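Local coordinates for Mlr7391 protein (Mesorhizobium loti, PDB 3HK4) that is of unproven function but has an NTF2-like, SnoaL-type fold and may act as a polyketide cyclase-like lyase, at residues A26-E31 against A42-A47. Numbering follows the deposited sequence.
Sequences AKDFTE and AEKYNA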
loop_
_atom_site.group_PDB
_atom_site.type_symbol
_atom_site.label_atom_id
_atom_site.label_comp_id
_atom_site.label_asym_id
_atom_site.label_seq_id
_atom_site.Cartn_x
_atom_site.Cartn_y
_atom_site.Cartn_z
ATOM N N ALA A 26 14.053 -22.059 -1.304
ATOM C CA ALA A 26 14.543 -21.022 -2.174
ATOM C C ALA A 26 14.280 -21.309 -3.637
ATOM O O ALA A 26 13.896 -20.402 -4.379
ATOM C CB ALA A 26 16.062 -20.821 -1.953
ATOM N N LYS A 27 14.541 -22.547 -4.054
ATOM C CA LYS A 27 14.333 -22.972 -5.425
ATOM C C LYS A 27 12.869 -22.967 -5.787
ATOM O O LYS A 27 12.481 -22.480 -6.844
ATOM C CB LYS A 27 14.921 -24.351 -5.622
ATOM C CG LYS A 27 14.758 -24.933 -7.023
ATOM C CD LYS A 27 15.210 -26.409 -7.063
ATOM C CE LYS A 27 15.169 -26.999 -8.503
ATOM N NZ LYS A 27 13.819 -27.058 -9.133
ATOM N N ASP A 28 12.025 -23.457 -4.912
ATOM C CA ASP A 28 10.592 -23.494 -5.230
ATOM C C ASP A 28 10.063 -22.062 -5.362
ATOM O O ASP A 28 9.433 -21.720 -6.348
ATOM C CB ASP A 28 9.853 -24.273 -4.151
ATOM C CG ASP A 28 8.407 -24.501 -4.466
ATOM O OD1 ASP A 28 8.067 -24.682 -5.642
ATOM O OD2 ASP A 28 7.600 -24.515 -3.513
ATOM N N PHE A 29 10.320 -21.242 -4.356
ATOM C CA PHE A 29 9.868 -19.833 -4.317
ATOM C C PHE A 29 10.327 -19.085 -5.553
ATOM O O PHE A 29 9.549 -18.377 -6.169
ATOM C CB PHE A 29 10.415 -19.209 -3.029
ATOM C CG PHE A 29 10.024 -17.790 -2.799
ATOM C CD1 PHE A 29 8.880 -17.485 -2.150
ATOM C CD2 PHE A 29 10.871 -16.760 -3.164
ATOM C CE1 PHE A 29 8.544 -16.135 -1.917
ATOM C CE2 PHE A 29 10.542 -15.433 -2.948
ATOM C CZ PHE A 29 9.374 -15.140 -2.303
ATOM N N THR A 30 11.578 -19.286 -5.938
ATOM C CA THR A 30 12.143 -18.606 -7.124
ATOM C C THR A 30 11.440 -19.049 -8.391
ATOM O O THR A 30 11.108 -18.226 -9.234
ATOM C CB THR A 30 13.663 -18.843 -7.223
ATOM O OG1 THR A 30 14.246 -18.374 -6.004
ATOM C CG2 THR A 30 14.270 -18.093 -8.442
ATOM N N GLU A 31 11.215 -20.342 -8.529
ATOM C CA GLU A 31 10.551 -20.859 -9.707
ATOM C C GLU A 31 9.138 -20.303 -9.800
ATOM O O GLU A 31 8.661 -19.949 -10.867
ATOM C CB GLU A 31 10.560 -22.397 -9.688
ATOM C CG GLU A 31 11.948 -22.990 -9.968
ATOM C CD GLU A 31 12.020 -24.527 -9.814
ATOM O OE1 GLU A 31 10.975 -25.189 -9.577
ATOM O OE2 GLU A 31 13.146 -25.074 -9.919
ATOM N N ALA A 42 3.800 -16.293 -2.203
ATOM C CA ALA A 42 3.532 -15.571 -0.996
ATOM C C ALA A 42 2.629 -16.395 -0.038
ATOM O O ALA A 42 2.919 -16.523 1.151
ATOM C CB ALA A 42 2.871 -14.231 -1.344
ATOM N N GLU A 43 1.540 -16.937 -0.547
ATOM C CA GLU A 43 0.636 -17.734 0.294
ATOM C C GLU A 43 1.313 -18.994 0.796
ATOM O O GLU A 43 1.087 -19.444 1.929
ATOM C CB GLU A 43 -0.643 -18.046 -0.493
ATOM C CG GLU A 43 -1.745 -18.718 0.285
ATOM C CD GLU A 43 -1.548 -20.197 0.537
ATOM O OE1 GLU A 43 -1.066 -20.911 -0.365
ATOM O OE2 GLU A 43 -1.928 -20.669 1.636
ATOM N N LYS A 44 2.107 -19.621 -0.040
ATOM C CA LYS A 44 2.785 -20.856 0.401
ATOM C C LYS A 44 3.869 -20.639 1.450
ATOM O O LYS A 44 4.017 -21.416 2.403
ATOM C CB LYS A 44 3.410 -21.592 -0.815
ATOM C CG LYS A 44 3.971 -23.013 -0.519
ATOM C CD LYS A 44 4.412 -23.707 -1.769
ATOM C CE LYS A 44 5.031 -25.026 -1.496
ATOM N NZ LYS A 44 5.280 -25.673 -2.803
ATOM N N TYR A 45 4.617 -19.558 1.306
ATOM C CA TYR A 45 5.808 -19.419 2.114
ATOM C C TYR A 45 5.843 -18.288 3.118
ATOM O O TYR A 45 6.649 -18.353 4.022
ATOM C CB TYR A 45 7.028 -19.287 1.174
ATOM C CG TYR A 45 7.368 -20.591 0.469
ATOM C CD1 TYR A 45 7.809 -21.664 1.191
ATOM C CD2 TYR A 45 7.244 -20.735 -0.899
ATOM C CE1 TYR A 45 8.098 -22.852 0.623
ATOM C CE2 TYR A 45 7.551 -21.938 -1.507
ATOM C CZ TYR A 45 8.028 -22.988 -0.730
ATOM O OH TYR A 45 8.322 -24.240 -1.251
ATOM N N ASN A 46 5.009 -17.266 2.984
ATOM C CA ASN A 46 5.140 -16.135 3.892
ATOM C C ASN A 46 4.658 -16.484 5.271
ATOM O O ASN A 46 3.629 -17.122 5.434
ATOM C CB ASN A 46 4.384 -14.907 3.445
ATOM C CG ASN A 46 4.976 -14.247 2.228
ATOM O OD1 ASN A 46 6.128 -14.510 1.824
ATOM N ND2 ASN A 46 4.214 -13.280 1.682
ATOM N N ALA A 47 5.402 -16.055 6.274
ATOM C CA ALA A 47 4.973 -16.250 7.669
ATOM C C ALA A 47 3.827 -15.311 7.910
ATOM O O ALA A 47 3.746 -14.259 7.274
ATOM C CB ALA A 47 6.111 -15.908 8.627
#
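Asp28 OD2 is gripped by two donors from the 42-47 segment, an example of how one carboxylate oxygen can tie two neighbouring residues of a helix end to a second helix. Lys44 NZ forms a salt bridge and hydrogen bond to Asp28 OD2 at 2.7 Å, arriving on the syn side and 19° out of the carboxylate plane. The second donor, Tyr45 OH, lies a very short 2.4 Å from Asp28 OD2, a separation that may owe something to the model. Asp28 OD2 lies at the edge of the tyrosine ring, near its plane, and the carboxylate is turned 79° from that ring. The lysine carbon chain is extended from CG outward and runs along the tyrosine: Lys44 CG packs over the centre of the Tyr45 ring, 3.8 Å above its plane, which helps fix the ring's rotation. Ammonium and hydroxyl thus converge on the same oxygen, and the positive charge would be expected to favour an ionised Asp28.

Beneath this polar pair, the contact turns apolar. Phe29 CD1 meets Tyr45 CD2 at 3.8 Å, the tyrosine carbon lying in the plane of the phenylalanine ring at its edge. With CG anti to the backbone N (chi1 -178°), Phe29 extends past Tyr45 in the opposite direction and joins Tyr122 edge-to-face, while the side chains of Phe29 and Tyr45 both touch Ile129. Tyr45 and Ala47 pair through backbone hydrogen bonds with Ile129, so the chain leaving the helix runs beside strand 128-135. The arrangement joins helices 22-34 and 38-45 over the curved mixed sheet, the alpha+beta cone layout of the NTF2-like fold.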